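Local coordinates for BH1408 protein (Bacillus halodurans, PDB 4E0A) that probably transfers an acetyl group from acetyl-CoA to an amine on a still undefined substrate, as an N-acetyltransferase of the GNAT family, at residues Gln9-Glu12 against Glu13-Leu17; Gln20-Glu23 against Ala24-Glu28. The protein carries 1 engineered substitution. All coordinates share one frame; numbering follows the deposited sequence.

Interaction 1: Gln9-Glu12 against Glu13-Leu17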
loop_
_atom_site.group_PDB
_atom_site.type_symbol
_atom_site.label_atom_id
_atom_site.label_comp_id
_atom_site.label_asym_id
_atom_site.label_seq_id
_atom_site.Cartn_x
_atom_site.Cartn_y
_atom_site.Cartn_z
ATOM N N GLN A 9 -28.617 11.731 3.349
ATOM C CA GLN A 9 -29.513 11.126 4.336
ATOM C C GLN A 9 -29.139 9.675 4.720
ATOM O O GLN A 9 -29.633 9.139 5.710
ATOM C CB GLN A 9 -30.950 11.186 3.804
ATOM C CG GLN A 9 -32.049 10.794 4.783
ATOM C CD GLN A 9 -33.429 10.821 4.136
ATOM O OE1 GLN A 9 -33.565 11.142 2.953
ATOM N NE2 GLN A 9 -34.459 10.483 4.911
ATOM N N ASP A 10 -28.268 9.048 3.935
ATOM C CA ASP A 10 -27.827 7.684 4.214
ATOM C C ASP A 10 -26.736 7.614 5.287
ATOM O O ASP A 10 -26.356 6.524 5.702
ATOM C CB ASP A 10 -27.320 6.995 2.934
ATOM C CG ASP A 10 -28.432 6.747 1.931
ATOM O OD1 ASP A 10 -29.576 6.510 2.370
ATOM O OD2 ASP A 10 -28.163 6.788 0.712
ATOM N N TYR A 11 -26.253 8.774 5.738
ATOM C CA TYR A 11 -25.075 8.815 6.604
ATOM C C TYR A 11 -25.148 7.891 7.827
ATOM O O TYR A 11 -24.239 7.093 8.063
ATOM C CB TYR A 11 -24.725 10.249 7.050
ATOM C CG TYR A 11 -23.741 10.208 8.200
ATOM C CD1 TYR A 11 -22.420 9.832 7.984
ATOM C CD2 TYR A 11 -24.146 10.470 9.509
ATOM C CE1 TYR A 11 -21.514 9.743 9.036
ATOM C CE2 TYR A 11 -23.246 10.379 10.568
ATOM C CZ TYR A 11 -21.937 10.019 10.325
ATOM O OH TYR A 11 -21.038 9.918 11.356
ATOM N N GLU A 12 -26.215 8.008 8.609
ATOM C CA GLU A 12 -26.285 7.294 9.879
ATOM C C GLU A 12 -26.161 5.785 9.700
ATOM O O GLU A 12 -25.403 5.127 10.411
ATOM C CB GLU A 12 -27.562 7.659 10.665
ATOM C CG GLU A 12 -27.358 8.898 11.527
ATOM C CD GLU A 12 -28.616 9.382 12.230
ATOM O OE1 GLU A 12 -29.624 8.645 12.259
ATOM O OE2 GLU A 12 -28.587 10.519 12.752
ATOM N N GLU A 13 -26.891 5.250 8.733
ATOM C CA GLU A 13 -26.804 3.835 8.421
ATOM C C GLU A 13 -25.451 3.433 7.866
ATOM O O GLU A 13 -24.900 2.404 8.251
ATOM C CB GLU A 13 -27.865 3.465 7.408
ATOM C CG GLU A 13 -29.222 3.464 7.992
ATOM C CD GLU A 13 -29.928 2.208 7.646
ATOM O OE1 GLU A 13 -29.551 1.146 8.192
ATOM O OE2 GLU A 13 -30.830 2.289 6.801
ATOM N N VAL A 14 -24.931 4.222 6.932
ATOM C CA VAL A 14 -23.614 3.922 6.390
ATOM C C VAL A 14 -22.546 3.978 7.488
ATOM O O VAL A 14 -21.660 3.125 7.538
ATOM C CB VAL A 14 -23.270 4.853 5.226
ATOM C CG1 VAL A 14 -21.778 4.701 4.819
ATOM C CG2 VAL A 14 -24.212 4.569 4.051
ATOM N N ALA A 15 -22.653 4.960 8.386
ATOM C CA ALA A 15 -21.708 5.077 9.497
ATOM C C ALA A 15 -21.718 3.846 10.410
ATOM O O ALA A 15 -20.663 3.367 10.849
ATOM C CB ALA A 15 -21.955 6.370 10.300
ATOM N N ARG A 16 -22.911 3.339 10.687
ATOM C CA ARG A 16 -23.070 2.174 11.549
ATOM C C ARG A 16 -22.349 0.967 10.957
ATOM O O ARG A 16 -21.628 0.238 11.656
ATOM C CB ARG A 16 -24.561 1.866 11.742
ATOM C CG ARG A 16 -24.834 0.617 12.577
ATOM C CD ARG A 16 -26.325 0.369 12.748
ATOM N NE ARG A 16 -27.003 0.042 11.493
ATOM C CZ ARG A 16 -27.110 -1.191 11.003
ATOM N NH1 ARG A 16 -26.578 -2.212 11.664
ATOM N NH2 ARG A 16 -27.752 -1.405 9.860
ATOM N N LEU A 17 -22.531 0.763 9.658
ATOM C CA LEU A 17 -21.818 -0.301 8.954
ATOM C C LEU A 17 -20.309 -0.090 8.981
ATOM O O LEU A 17 -19.558 -1.039 9.187
ATOM C CB LEU A 17 -22.294 -0.397 7.500
ATOM C CG LEU A 17 -23.495 -1.301 7.203
ATOM C CD1 LEU A 17 -24.584 -1.238 8.256
ATOM C CD2 LEU A 17 -24.054 -0.923 5.835
HETATM O O HOH W 1 -29.219 6.858 7.420
HETATM O O HOH W 2 -30.840 5.012 4.622
#
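Tyr11 and Ala15 meet in a CH-pi contact one turn apart, a local packing of side chains in the first turns of helix 11-28, just after a short 3-10 segment. The Ala15 methyl lies over one face of the phenol ring, with CB 4.0 Å from the ring centroid and 28° off the ring normal. It is shifted toward the hydroxyl end of the ring, and CE1 of Tyr11 comes to 3.6 Å from Ala15 CB. Tyr11 reaches this place because its CG is anti to the backbone N (chi1 166°), which lays the ring beside the next turn; the OH is then anchored on Leu40 O.

Backbone bonds fix the spacing of the two residues. Ala15 N donates to Tyr11 O at 2.7 Å, and Val14 N to Asp10 O at 3.0 Å with a nearly straight N-H...O angle of 172°. One residue earlier a water takes the corresponding place: it donates to Gln9 O at 2.9 Å and accepts from Glu13 N at 3.1 Å, carrying the i to i+4 link across the change from 3-10 to helix.

A second water donates to Asp10 OD1 and, weakly, to Glu13 OE2, and so lies between two acidic groups. Each carboxylate also has partners outside the segments: Arg4 and Thr7 N for Asp10 OD2, Ile66 N for Glu13 OE2. Glu13 OE1 lies in the guanidinium plane of Arg16, 3.5 Å from NH2, in a salt bridge; Asp97 is a second acid on that NH2.

Val14 meanwhile packs on Val58, Tyr69 and Phe45. This is the opening of the first helix of the GNAT fold, the one that follows strand 2-5 and lies against the central sheet.

Interaction 2: Gln20-Glu23 against Ala24-Glu28; sequences QVHE and AHVKE
Glu23 and Val26 pack obliquely on each other in helix 11-28, the Glu23 carboxylate coming no nearer than 4.2 Å, from OE2 to Val26 CG2. The Glu23 chain is bent at its second torsion (chi2 -66°), and OE2 is hydrogen-bonded to Ser35 OG, in the loop after the helix. The same Val26 methyl also meets the ring of His22, with CG2 3.6 Å from NE2, at an oblique angle. That NE2 is bonded to Arg34 O, so Val26 CG2 sits beside two polar groups that both tie the helix to the loop carrying Arg34 and Ser35.

Ala24, the third large contributor, is held through its backbone: Ala24 N donates to Gln20 O at 3.2 Å. Its methyl carbon, Ala24 CB, rests 3.4 Å from Val21 O.

Val21 O is gripped twice by His25, one turn on. His25 N reaches the oxygen at 3.2 Å and His25 ND1 at 2.9 Å, from opposite faces of the carbonyl plane. The oxygen lies at the imidazole edge, only 9° out of the ring plane, and the ND1-H...O angle is 164°. Val21 CG1 runs alongside the ring, 3.5 Å from His25 CE1. Phe33 and Phe132 make edge-to-face contacts with the same ring. A leucine in place of His25 would probably leave Val21 O with its backbone donor alone and Phe33 and Phe132 without the ring they meet edge-to-face.

ND1 is the donor to Val21 O and so carries a proton; the nearly straight bond in the ring plane helps set how the imidazole is turned, between the backbone and its aromatic neighbours.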
loop_
_atom_site.group_PDB
_atom_site.type_symbol
_atom_site.label_atom_id
_atom_site.label_comp_id
_atom_site.label_asym_id
_atom_site.label_seq_id
_atom_site.Cartn_x
_atom_site.Cartn_y
_atom_site.Cartn_z
ATOM N N GLN A 20 -18.884 -1.298 12.374
ATOM C CA GLN A 20 -18.694 -2.742 12.505
ATOM C C GLN A 20 -17.305 -3.127 12.013
ATOM O O GLN A 20 -16.549 -3.803 12.718
ATOM C CB GLN A 20 -19.739 -3.526 11.699
ATOM C CG GLN A 20 -21.162 -3.342 12.150
ATOM C CD GLN A 20 -22.150 -4.081 11.261
ATOM O OE1 GLN A 20 -21.761 -4.821 10.352
ATOM N NE2 GLN A 20 -23.435 -3.879 11.518
ATOM N N VAL A 21 -16.972 -2.689 10.801
ATOM C CA VAL A 21 -15.684 -3.036 10.212
ATOM C C VAL A 21 -14.531 -2.346 10.951
ATOM O O VAL A 21 -13.494 -2.966 11.214
ATOM C CB VAL A 21 -15.638 -2.746 8.690
ATOM C CG1 VAL A 21 -14.216 -2.850 8.153
ATOM C CG2 VAL A 21 -16.557 -3.719 7.939
ATOM N N HIS A 22 -14.722 -1.082 11.325
ATOM C CA HIS A 22 -13.662 -0.386 12.045
ATOM C C HIS A 22 -13.330 -1.086 13.353
ATOM O O HIS A 22 -12.159 -1.313 13.661
ATOM C CB HIS A 22 -13.991 1.069 12.344
ATOM C CG HIS A 22 -12.806 1.819 12.860
ATOM N ND1 HIS A 22 -11.718 2.096 12.067
ATOM C CD2 HIS A 22 -12.504 2.283 14.095
ATOM C CE1 HIS A 22 -10.806 2.734 12.782
ATOM N NE2 HIS A 22 -11.259 2.863 14.014
ATOM N N GLU A 23 -14.361 -1.436 14.113
ATOM C CA GLU A 23 -14.145 -2.135 15.373
ATOM C C GLU A 23 -13.420 -3.485 15.203
ATOM O O GLU A 23 -12.620 -3.867 16.055
ATOM C CB GLU A 23 -15.455 -2.290 16.150
ATOM C CG GLU A 23 -15.794 -1.066 16.990
ATOM C CD GLU A 23 -14.782 -0.844 18.124
ATOM O OE1 GLU A 23 -14.602 -1.763 18.959
ATOM O OE2 GLU A 23 -14.159 0.243 18.175
ATOM N N ALA A 24 -13.694 -4.194 14.112
ATOM C CA ALA A 24 -12.984 -5.445 13.836
ATOM C C ALA A 24 -11.498 -5.164 13.719
ATOM O O ALA A 24 -10.668 -5.904 14.238
ATOM C CB ALA A 24 -13.501 -6.091 12.558
ATOM N N HIS A 25 -11.172 -4.063 13.055
ATOM C CA HIS A 25 -9.788 -3.690 12.821
ATOM C C HIS A 25 -9.137 -3.219 14.126
ATOM O O HIS A 25 -7.974 -3.528 14.394
ATOM C CB HIS A 25 -9.694 -2.635 11.698
ATOM C CG HIS A 25 -9.861 -3.210 10.317
ATOM N ND1 HIS A 25 -11.080 -3.618 9.818
ATOM C CD2 HIS A 25 -8.954 -3.463 9.339
ATOM C CE1 HIS A 25 -10.921 -4.087 8.590
ATOM N NE2 HIS A 25 -9.637 -4.018 8.281
ATOM N N VAL A 26 -9.890 -2.494 14.946
ATOM C CA VAL A 26 -9.388 -2.090 16.264
ATOM C C VAL A 26 -9.070 -3.323 17.115
ATOM O O VAL A 26 -8.046 -3.382 17.790
ATOM C CB VAL A 26 -10.380 -1.173 17.001
ATOM C CG1 VAL A 26 -9.990 -1.008 18.476
ATOM C CG2 VAL A 26 -10.451 0.176 16.298
ATOM N N LYS A 27 -9.945 -4.319 17.043
ATOM C CA LYS A 27 -9.782 -5.551 17.799
ATOM C C LYS A 27 -8.484 -6.268 17.431
ATOM O O LYS A 27 -7.734 -6.709 18.310
ATOM C CB LYS A 27 -10.986 -6.457 17.533
ATOM C CG LYS A 27 -11.135 -7.646 18.470
ATOM C CD LYS A 27 -12.555 -8.208 18.375
ATOM C CE LYS A 27 -12.709 -9.497 19.165
ATOM N NZ LYS A 27 -11.762 -10.547 18.695
ATOM N N GLU A 28 -8.213 -6.382 16.131
ATOM C CA GLU A 28 -7.087 -7.193 15.653
ATOM C C GLU A 28 -5.771 -6.425 15.506
ATOM O O GLU A 28 -4.688 -7.007 15.610
ATOM C CB GLU A 28 -7.427 -7.832 14.302
ATOM C CG GLU A 28 -8.660 -8.711 14.320
ATOM C CD GLU A 28 -8.512 -9.905 15.233
ATOM O OE1 GLU A 28 -7.386 -10.433 15.354
ATOM O OE2 GLU A 28 -9.523 -10.311 15.841
#

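How the interactions relate
Going from the N terminus, the chain leaves strand 2-5, passes a short 3-10 segment and enters helix 11-28; interaction 1 spans the change from 3-10 to helix, and interaction 2 lies wholly within the helix. Interaction 1 closes at Leu17 before interaction 2 opens at Gln20, so the two run in series: neither nests in nor crosses the other, and each closes just helical turns, no longer loop. Their centres are about 17 Å apart, and no direct touch joins them; the helix is their link. Residues 9-17 face strands 54-62 and 65-77 and helix 42-50, whereas residues 20-28 meet the loop with Phe33 to Ser35, Phe132 and, through His22, Thr82 of the second subunit. Asp97 is a partner of both Arg16 and Gln20.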